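Local coordinates for cation-transporting ATPase, E1-E2 family protein (Streptococcus pneumoniae, PDB 4F2F) that binds copper(I) through its cupredoxin-fold metal-binding domain, as part of a P-type ATPase that exports the ion from the cell, at residues A[24-34]-A[92-100]; A[42-53]-A[56-67]. All coordinates share one frame; numbering follows the deposited sequence.

How the contacts relate
The chain enters contact 1 first, through residues 24-34 with their strand 29-33. It then passes through strand 38-44 and the loop that carries Cys-50, which form the first half of contact 2. Residues 56-67 follow closely and close contact 2 as a short, local loop. After strands 70-75 and 81-87 the chain returns as residues 92-100 and closes contact 1. Contact 2 is therefore nested inside the long loop closed by contact 1. The two touch where Tyr-51 meets Gly-24 and Gln-92, and where Phe-56 packs on Tyr-96. Contact 1 joins strands within the sheet; contact 2 ties the copper-binding loop to the sheet.

Contact 1 (A[24-34]-A[92-100])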
# COMPACT_ATOMS: atom_id res chain seq x y z
N GLY A 24 -1.70 9.65 8.56
CA GLY A 24 -1.07 9.33 7.29
C GLY A 24 -0.70 7.86 7.23
O GLY A 24 -0.89 7.11 8.19
N TYR A 25 -0.17 7.44 6.09
CA TYR A 25 0.32 6.07 5.94
C TYR A 25 1.82 6.03 6.20
O TYR A 25 2.55 6.93 5.79
CB TYR A 25 0.00 5.53 4.55
CG TYR A 25 -1.48 5.35 4.30
CD1 TYR A 25 -2.18 4.30 4.88
CD2 TYR A 25 -2.17 6.22 3.47
CE1 TYR A 25 -3.54 4.13 4.64
CE2 TYR A 25 -3.52 6.06 3.23
CZ TYR A 25 -4.20 5.02 3.82
OH TYR A 25 -5.55 4.86 3.59
N HIS A 26 2.27 4.98 6.88
CA HIS A 26 3.69 4.83 7.18
C HIS A 26 4.15 3.39 7.01
O HIS A 26 3.72 2.51 7.76
CB HIS A 26 3.98 5.32 8.61
CG HIS A 26 3.41 6.67 8.91
ND1 HIS A 26 4.06 7.84 8.57
CD2 HIS A 26 2.25 7.04 9.50
CE1 HIS A 26 3.32 8.87 8.95
NE2 HIS A 26 2.22 8.41 9.52
N PRO A 27 5.02 3.13 6.02
CA PRO A 27 5.58 4.11 5.08
C PRO A 27 4.56 4.51 4.01
O PRO A 27 3.76 3.68 3.59
CB PRO A 27 6.72 3.33 4.42
CG PRO A 27 6.26 1.91 4.46
CD PRO A 27 5.52 1.77 5.76
N ALA A 28 4.61 5.76 3.58
CA ALA A 28 3.70 6.24 2.55
C ALA A 28 4.19 5.88 1.16
O ALA A 28 3.39 5.76 0.23
CB ALA A 28 3.51 7.75 2.68
N HIS A 29 5.49 5.69 1.01
CA HIS A 29 6.08 5.38 -0.28
C HIS A 29 6.85 4.07 -0.24
O HIS A 29 7.76 3.91 0.58
CB HIS A 29 6.97 6.52 -0.75
CG HIS A 29 6.30 7.85 -0.74
ND1 HIS A 29 5.29 8.18 -1.62
CD2 HIS A 29 6.47 8.93 0.05
CE1 HIS A 29 4.88 9.41 -1.38
NE2 HIS A 29 5.58 9.89 -0.36
N ILE A 30 6.50 3.15 -1.12
CA ILE A 30 7.14 1.84 -1.15
C ILE A 30 7.62 1.49 -2.55
O ILE A 30 7.22 2.11 -3.54
CB ILE A 30 6.20 0.73 -0.63
CG1 ILE A 30 5.08 0.46 -1.63
CG2 ILE A 30 5.63 1.10 0.73
CD1 ILE A 30 4.14 -0.66 -1.21
N GLN A 31 8.48 0.48 -2.63
CA GLN A 31 8.99 0.00 -3.91
C GLN A 31 8.66 -1.48 -4.08
O GLN A 31 8.79 -2.27 -3.15
CB GLN A 31 10.51 0.22 -4.00
CG GLN A 31 11.12 -0.22 -5.32
CD GLN A 31 12.63 -0.13 -5.33
OE1 GLN A 31 13.20 0.95 -5.43
NE2 GLN A 31 13.29 -1.28 -5.22
N LEU A 32 8.22 -1.84 -5.28
CA LEU A 32 7.86 -3.21 -5.60
C LEU A 32 8.57 -3.68 -6.86
O LEU A 32 8.81 -2.88 -7.77
CB LEU A 32 6.34 -3.33 -5.79
CG LEU A 32 5.43 -2.90 -4.64
CD1 LEU A 32 3.98 -2.98 -5.07
CD2 LEU A 32 5.67 -3.76 -3.40
N GLN A 33 8.89 -4.96 -6.92
CA GLN A 33 9.49 -5.56 -8.11
C GLN A 33 8.40 -6.02 -9.08
O GLN A 33 7.44 -6.67 -8.67
CB GLN A 33 10.38 -6.74 -7.72
CG GLN A 33 11.65 -6.35 -6.98
CD GLN A 33 12.70 -5.75 -7.89
OE1 GLN A 33 12.89 -6.20 -9.02
NE2 GLN A 33 13.39 -4.73 -7.40
N LYS A 34 8.56 -5.68 -10.36
CA LYS A 34 7.59 -6.08 -11.37
C LYS A 34 7.53 -7.60 -11.52
O LYS A 34 8.56 -8.28 -11.48
CB LYS A 34 7.92 -5.42 -12.72
CG LYS A 34 7.18 -6.00 -13.92
CD LYS A 34 7.71 -5.43 -15.23
CE LYS A 34 7.30 -6.28 -16.43
NZ LYS A 34 5.83 -6.27 -16.66
N GLN A 92 -5.76 10.94 2.19
CA GLN A 92 -4.46 10.47 2.64
C GLN A 92 -3.83 9.61 1.54
O GLN A 92 -4.40 8.60 1.13
CB GLN A 92 -4.59 9.67 3.94
CG GLN A 92 -5.16 10.47 5.10
CD GLN A 92 -4.23 11.57 5.56
OE1 GLN A 92 -3.01 11.48 5.38
NE2 GLN A 92 -4.78 12.61 6.17
N LYS A 93 -2.65 10.02 1.07
CA LYS A 93 -2.05 9.39 -0.10
C LYS A 93 -0.70 8.72 0.16
O LYS A 93 -0.02 9.00 1.15
CB LYS A 93 -1.89 10.40 -1.22
CG LYS A 93 -3.19 11.03 -1.70
CD LYS A 93 -2.89 12.19 -2.62
CE LYS A 93 -4.16 12.81 -3.15
NZ LYS A 93 -3.88 14.08 -3.87
N GLY A 94 -0.33 7.83 -0.76
CA GLY A 94 0.95 7.16 -0.74
C GLY A 94 1.27 6.76 -2.16
O GLY A 94 0.51 7.06 -3.08
N SER A 95 2.39 6.08 -2.36
CA SER A 95 2.76 5.65 -3.70
C SER A 95 3.48 4.32 -3.67
O SER A 95 4.12 3.96 -2.67
CB SER A 95 3.62 6.70 -4.40
OG SER A 95 4.94 6.73 -3.89
N TYR A 96 3.36 3.58 -4.76
CA TYR A 96 4.19 2.40 -4.95
C TYR A 96 4.89 2.49 -6.30
O TYR A 96 4.25 2.69 -7.33
CB TYR A 96 3.38 1.10 -4.80
CG TYR A 96 2.22 0.93 -5.76
CD1 TYR A 96 1.00 1.54 -5.52
CD2 TYR A 96 2.34 0.12 -6.88
CE1 TYR A 96 -0.07 1.36 -6.38
CE2 TYR A 96 1.28 -0.06 -7.75
CZ TYR A 96 0.08 0.56 -7.50
OH TYR A 96 -0.97 0.39 -8.36
N THR A 97 6.21 2.37 -6.26
CA THR A 97 7.01 2.46 -7.47
C THR A 97 7.43 1.06 -7.88
O THR A 97 8.05 0.33 -7.10
CB THR A 97 8.25 3.35 -7.26
OG1 THR A 97 7.82 4.65 -6.85
CG2 THR A 97 9.05 3.46 -8.55
N VAL A 98 7.06 0.68 -9.10
CA VAL A 98 7.35 -0.66 -9.60
C VAL A 98 8.62 -0.63 -10.45
O VAL A 98 8.68 0.08 -11.46
CB VAL A 98 6.18 -1.21 -10.42
CG1 VAL A 98 6.51 -2.60 -10.95
CG2 VAL A 98 4.92 -1.25 -9.57
N VAL A 99 9.62 -1.39 -10.03
CA VAL A 99 10.90 -1.42 -10.74
C VAL A 99 11.18 -2.80 -11.32
O VAL A 99 10.59 -3.80 -10.91
CB VAL A 99 12.07 -1.01 -9.81
CG1 VAL A 99 11.82 0.37 -9.23
CG2 VAL A 99 12.26 -2.04 -8.71
N GLU A 100 12.10 -2.86 -12.28
CA GLU A 100 12.38 -4.09 -13.01
C GLU A 100 13.38 -4.97 -12.27
O GLU A 100 14.24 -4.48 -11.53
CB GLU A 100 12.89 -3.77 -14.41
CG GLU A 100 12.53 -4.81 -15.45
CD GLU A 100 12.35 -4.21 -16.83
OE1 GLU A 100 13.14 -3.31 -17.18
OE2 GLU A 100 11.42 -4.63 -17.55
OXT GLU A 100 13.36 -6.20 -12.41
O HOH W 1 -0.20 9.41 3.94
O HOH W 2 7.06 4.83 -4.26
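His-29 to Gln-33 pair with Ser-95 to Val-99 as parallel neighbouring strands of the cupredoxin-like beta fold. Backbone bonds alternate across the pair. Ile-30 N gives to Ser-95 O, and Ile-30 O takes Thr-97 N at 2.9 Å. Leu-32 repeats the pattern, giving to Thr-97 O and accepting from Val-99 N. At the start, Ser-95 N is bound by Ala-28 O; at the end, Lys-34 N binds Val-99 O at 2.8 Å. The backbones of His-29 and Gln-31 bond on their other side to strand 6-11, at Val-6 and Ala-8.

The side chains divide between two faces. Ile-30, Leu-32, Tyr-96 and Val-98 lie on the buried one. There CG1 of Ile-30 packs on CB of Tyr-96 at 3.7 Å, and CD1 of Leu-32 meets CD2 of the tyrosine ring. Tyr-96 CG sits between its backbone N and carbonyl carbon (chi1 60°), and the ring leads on toward Phe-56, Phe-75 and His-83.

On the other face, His-29 ND1 and Ser-95 OG share a hydrogen bond of 2.7 Å, with the hydroxyl at the imidazole edge. One water also bonds Ser-95 OG, Thr-97 OG1 and Ile-30 O. At the Tyr-25 end of the contact, a second water accepts from Tyr-25 N at 2.9 Å and donates to Lys-93 O at 2.8 Å.

Contact 2 (A[42-53]-A[56-67]); sequences FHRATPSNCYKE and FEEEGILEPIGV. With CU1 (copper (I) ion), chain B; CU1 (copper (I) ion), chain C.
Arg-44 reaches along residues 65-67 and bonds to the loop that carries Cys-50 in this cupredoxin domain. Its chain is extended, with CG anti to the backbone N (chi1 180°). NH1 donates to Ile-65 O at 2.8 Å, with the oxygen in the guanidinium plane. NE binds Thr-46 O and NH2 binds Asn-49 OD1, both partners tilted from that plane. Val-67 CG2 lies over one face, 3.6 Å from NH2. Backbone atoms of Tyr-51 and Lys-52 lie over the opposite face, toward its rim.

Ile-65 packs between Phe-42, Arg-44 and the backbone of Tyr-51 and Lys-52. Its CD1 touches Phe-42 O and Arg-44 CB, while CG2 rests on Tyr-51 O at 3.3 Å. Its N donates to Lys-52 O from above the carbonyl plane. The Phe-42 and Phe-56 rings meet rim to rim, planes at 83°, with CE1 of Phe-42 3.7 Å from CE2 of Phe-56.

Cys-50 SG bridges two copper(I) ions at 2.2 Å each. One ion is also bound by Cys-50 O and Cys-87; the other by Met-89 and Met-91. Around this contact, Phe-42 packs on Ile-19 of strand 14-21 and Ile-73 of strand 70-75, and Ile-65 on Ile-54 of strand 53-56.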
# COMPACT_ATOMS: atom_id res chain seq x y z
N PHE A 42 -2.03 -3.65 5.42
CA PHE A 42 -2.40 -2.40 6.06
C PHE A 42 -2.97 -2.65 7.45
O PHE A 42 -3.81 -3.53 7.63
CB PHE A 42 -3.46 -1.67 5.22
CG PHE A 42 -2.92 -1.00 3.99
CD1 PHE A 42 -2.67 -1.73 2.84
CD2 PHE A 42 -2.68 0.36 3.98
CE1 PHE A 42 -2.18 -1.11 1.70
CE2 PHE A 42 -2.19 0.98 2.84
CZ PHE A 42 -1.94 0.25 1.70
N HIS A 43 -2.51 -1.89 8.43
CA HIS A 43 -3.11 -1.92 9.76
C HIS A 43 -3.75 -0.58 10.06
O HIS A 43 -3.08 0.45 10.08
CB HIS A 43 -2.07 -2.25 10.83
CG HIS A 43 -2.60 -2.18 12.23
ND1 HIS A 43 -2.00 -1.43 13.21
CD2 HIS A 43 -3.67 -2.77 12.80
CE1 HIS A 43 -2.69 -1.56 14.34
NE2 HIS A 43 -3.71 -2.37 14.11
N ARG A 44 -5.06 -0.59 10.29
CA ARG A 44 -5.76 0.65 10.64
C ARG A 44 -5.67 0.92 12.13
O ARG A 44 -6.38 0.31 12.93
CB ARG A 44 -7.22 0.59 10.19
CG ARG A 44 -8.00 1.85 10.53
CD ARG A 44 -9.42 1.80 10.02
NE ARG A 44 -10.23 2.84 10.64
CZ ARG A 44 -11.55 2.93 10.55
NH1 ARG A 44 -12.23 2.03 9.85
NH2 ARG A 44 -12.20 3.91 11.16
N ALA A 45 -4.80 1.85 12.51
CA ALA A 45 -4.54 2.15 13.91
C ALA A 45 -5.23 3.42 14.38
O ALA A 45 -4.84 4.01 15.38
CB ALA A 45 -3.04 2.24 14.15
N THR A 46 -6.25 3.85 13.65
CA THR A 46 -6.99 5.06 14.01
C THR A 46 -8.49 4.84 13.88
O THR A 46 -8.95 4.16 12.97
CB THR A 46 -6.57 6.25 13.13
OG1 THR A 46 -7.47 7.34 13.34
CG2 THR A 46 -6.59 5.86 11.66
N PRO A 47 -9.26 5.41 14.82
CA PRO A 47 -10.72 5.31 14.75
C PRO A 47 -11.33 6.28 13.74
O PRO A 47 -12.55 6.26 13.54
CB PRO A 47 -11.17 5.68 16.17
CG PRO A 47 -10.08 6.55 16.68
CD PRO A 47 -8.81 6.03 16.08
N SER A 48 -10.52 7.11 13.09
CA SER A 48 -11.03 8.02 12.07
C SER A 48 -11.51 7.28 10.84
O SER A 48 -10.76 6.48 10.26
CB SER A 48 -9.97 9.04 11.65
OG SER A 48 -10.42 9.80 10.55
N ASN A 49 -12.73 7.55 10.41
CA ASN A 49 -13.25 6.91 9.21
C ASN A 49 -12.64 7.43 7.91
O ASN A 49 -12.96 6.94 6.83
CB ASN A 49 -14.78 6.98 9.15
CG ASN A 49 -15.44 5.76 9.74
OD1 ASN A 49 -14.77 4.78 10.08
ND2 ASN A 49 -16.76 5.80 9.87
N CYS A 50 -11.74 8.41 8.00
CA CYS A 50 -11.00 8.84 6.83
C CYS A 50 -10.20 7.66 6.28
O CYS A 50 -9.87 7.61 5.10
CB CYS A 50 -10.07 10.01 7.17
SG CYS A 50 -9.33 10.85 5.75
N TYR A 51 -9.92 6.69 7.15
CA TYR A 51 -9.10 5.53 6.81
C TYR A 51 -9.90 4.23 6.72
O TYR A 51 -9.32 3.15 6.80
CB TYR A 51 -7.98 5.36 7.84
CG TYR A 51 -7.07 6.56 7.98
CD1 TYR A 51 -5.86 6.61 7.29
CD2 TYR A 51 -7.41 7.62 8.80
CE1 TYR A 51 -5.02 7.70 7.42
CE2 TYR A 51 -6.57 8.72 8.93
CZ TYR A 51 -5.38 8.75 8.24
OH TYR A 51 -4.55 9.84 8.37
N LYS A 52 -11.21 4.32 6.53
CA LYS A 52 -12.05 3.12 6.55
C LYS A 52 -11.94 2.29 5.27
O LYS A 52 -12.44 1.17 5.21
CB LYS A 52 -13.51 3.46 6.82
CG LYS A 52 -14.26 4.07 5.64
CD LYS A 52 -15.73 4.30 5.99
CE LYS A 52 -16.53 4.67 4.76
NZ LYS A 52 -17.97 4.86 5.08
N GLU A 53 -11.28 2.83 4.25
CA GLU A 53 -11.09 2.12 2.99
C GLU A 53 -9.68 2.30 2.44
O GLU A 53 -9.01 3.29 2.73
CB GLU A 53 -12.14 2.58 1.96
CG GLU A 53 -13.54 2.07 2.25
CD GLU A 53 -14.62 2.92 1.61
OE1 GLU A 53 -14.28 3.87 0.87
OE2 GLU A 53 -15.82 2.64 1.85
N PHE A 56 -6.51 1.23 -4.33
CA PHE A 56 -5.48 1.10 -5.36
C PHE A 56 -6.19 1.18 -6.71
O PHE A 56 -6.50 0.15 -7.32
CB PHE A 56 -4.74 -0.23 -5.23
CG PHE A 56 -3.70 -0.26 -4.13
CD1 PHE A 56 -2.35 -0.34 -4.45
CD2 PHE A 56 -4.06 -0.22 -2.79
CE1 PHE A 56 -1.39 -0.38 -3.46
CE2 PHE A 56 -3.10 -0.25 -1.80
CZ PHE A 56 -1.76 -0.33 -2.13
N GLU A 57 -6.45 2.40 -7.17
CA GLU A 57 -7.32 2.64 -8.32
C GLU A 57 -6.86 1.90 -9.58
O GLU A 57 -7.67 1.36 -10.32
CB GLU A 57 -7.42 4.14 -8.61
CG GLU A 57 -8.49 4.52 -9.62
CD GLU A 57 -9.82 4.83 -8.96
OE1 GLU A 57 -9.91 5.84 -8.23
OE2 GLU A 57 -10.78 4.06 -9.17
N GLU A 58 -5.55 1.88 -9.81
CA GLU A 58 -5.01 1.31 -11.04
C GLU A 58 -5.05 -0.21 -11.04
O GLU A 58 -4.85 -0.84 -12.08
CB GLU A 58 -3.59 1.81 -11.27
CG GLU A 58 -3.48 3.31 -11.10
CD GLU A 58 -2.05 3.80 -11.21
OE1 GLU A 58 -1.33 3.32 -12.10
OE2 GLU A 58 -1.66 4.66 -10.39
N GLU A 59 -5.31 -0.80 -9.88
CA GLU A 59 -5.46 -2.25 -9.77
C GLU A 59 -6.93 -2.63 -9.59
O GLU A 59 -7.26 -3.80 -9.48
CB GLU A 59 -4.62 -2.78 -8.61
CG GLU A 59 -3.13 -2.62 -8.80
CD GLU A 59 -2.60 -3.44 -9.96
OE1 GLU A 59 -3.20 -4.49 -10.27
OE2 GLU A 59 -1.58 -3.04 -10.56
N GLY A 60 -7.80 -1.62 -9.58
CA GLY A 60 -9.22 -1.84 -9.41
C GLY A 60 -9.56 -2.34 -8.01
O GLY A 60 -10.58 -3.00 -7.80
N ILE A 61 -8.70 -2.00 -7.06
CA ILE A 61 -8.86 -2.46 -5.68
C ILE A 61 -9.46 -1.37 -4.80
O ILE A 61 -8.97 -0.23 -4.78
CB ILE A 61 -7.52 -2.94 -5.09
CG1 ILE A 61 -7.06 -4.21 -5.82
CG2 ILE A 61 -7.65 -3.19 -3.59
CD1 ILE A 61 -5.68 -4.68 -5.43
N LEU A 62 -10.52 -1.72 -4.09
CA LEU A 62 -11.12 -0.86 -3.08
C LEU A 62 -11.59 -1.75 -1.94
O LEU A 62 -12.54 -2.52 -2.09
CB LEU A 62 -12.30 -0.07 -3.66
CG LEU A 62 -13.03 0.85 -2.68
CD1 LEU A 62 -12.05 1.82 -2.04
CD2 LEU A 62 -14.17 1.61 -3.37
N GLU A 63 -10.90 -1.67 -0.81
CA GLU A 63 -11.12 -2.62 0.27
C GLU A 63 -11.45 -1.91 1.58
O GLU A 63 -10.74 -0.99 1.97
CB GLU A 63 -9.87 -3.48 0.47
CG GLU A 63 -9.99 -4.57 1.51
CD GLU A 63 -10.92 -5.68 1.08
OE1 GLU A 63 -11.46 -6.39 1.95
OE2 GLU A 63 -11.10 -5.86 -0.15
N PRO A 64 -12.53 -2.33 2.25
CA PRO A 64 -12.82 -1.76 3.57
C PRO A 64 -11.85 -2.29 4.61
O PRO A 64 -11.31 -3.39 4.46
CB PRO A 64 -14.24 -2.27 3.86
CG PRO A 64 -14.32 -3.56 3.11
CD PRO A 64 -13.50 -3.36 1.86
N ILE A 65 -11.61 -1.50 5.65
CA ILE A 65 -10.78 -1.95 6.75
C ILE A 65 -11.29 -1.35 8.06
O ILE A 65 -11.48 -0.14 8.17
CB ILE A 65 -9.28 -1.62 6.52
CG1 ILE A 65 -8.41 -2.18 7.65
CG2 ILE A 65 -9.06 -0.13 6.33
CD1 ILE A 65 -6.92 -2.04 7.41
N GLY A 66 -11.53 -2.22 9.04
CA GLY A 66 -12.11 -1.81 10.30
C GLY A 66 -11.06 -1.30 11.28
O GLY A 66 -9.86 -1.51 11.08
N VAL A 67 -11.52 -0.64 12.33
CA VAL A 67 -10.63 -0.14 13.37
C VAL A 67 -9.81 -1.27 13.97
O VAL A 67 -10.36 -2.30 14.37
CB VAL A 67 -11.41 0.57 14.48
CG1 VAL A 67 -10.46 1.29 15.43
CG2 VAL A 67 -12.41 1.55 13.88
CU CU1 B . -8.98 9.40 4.19
CU CU1 C . -11.08 11.80 4.75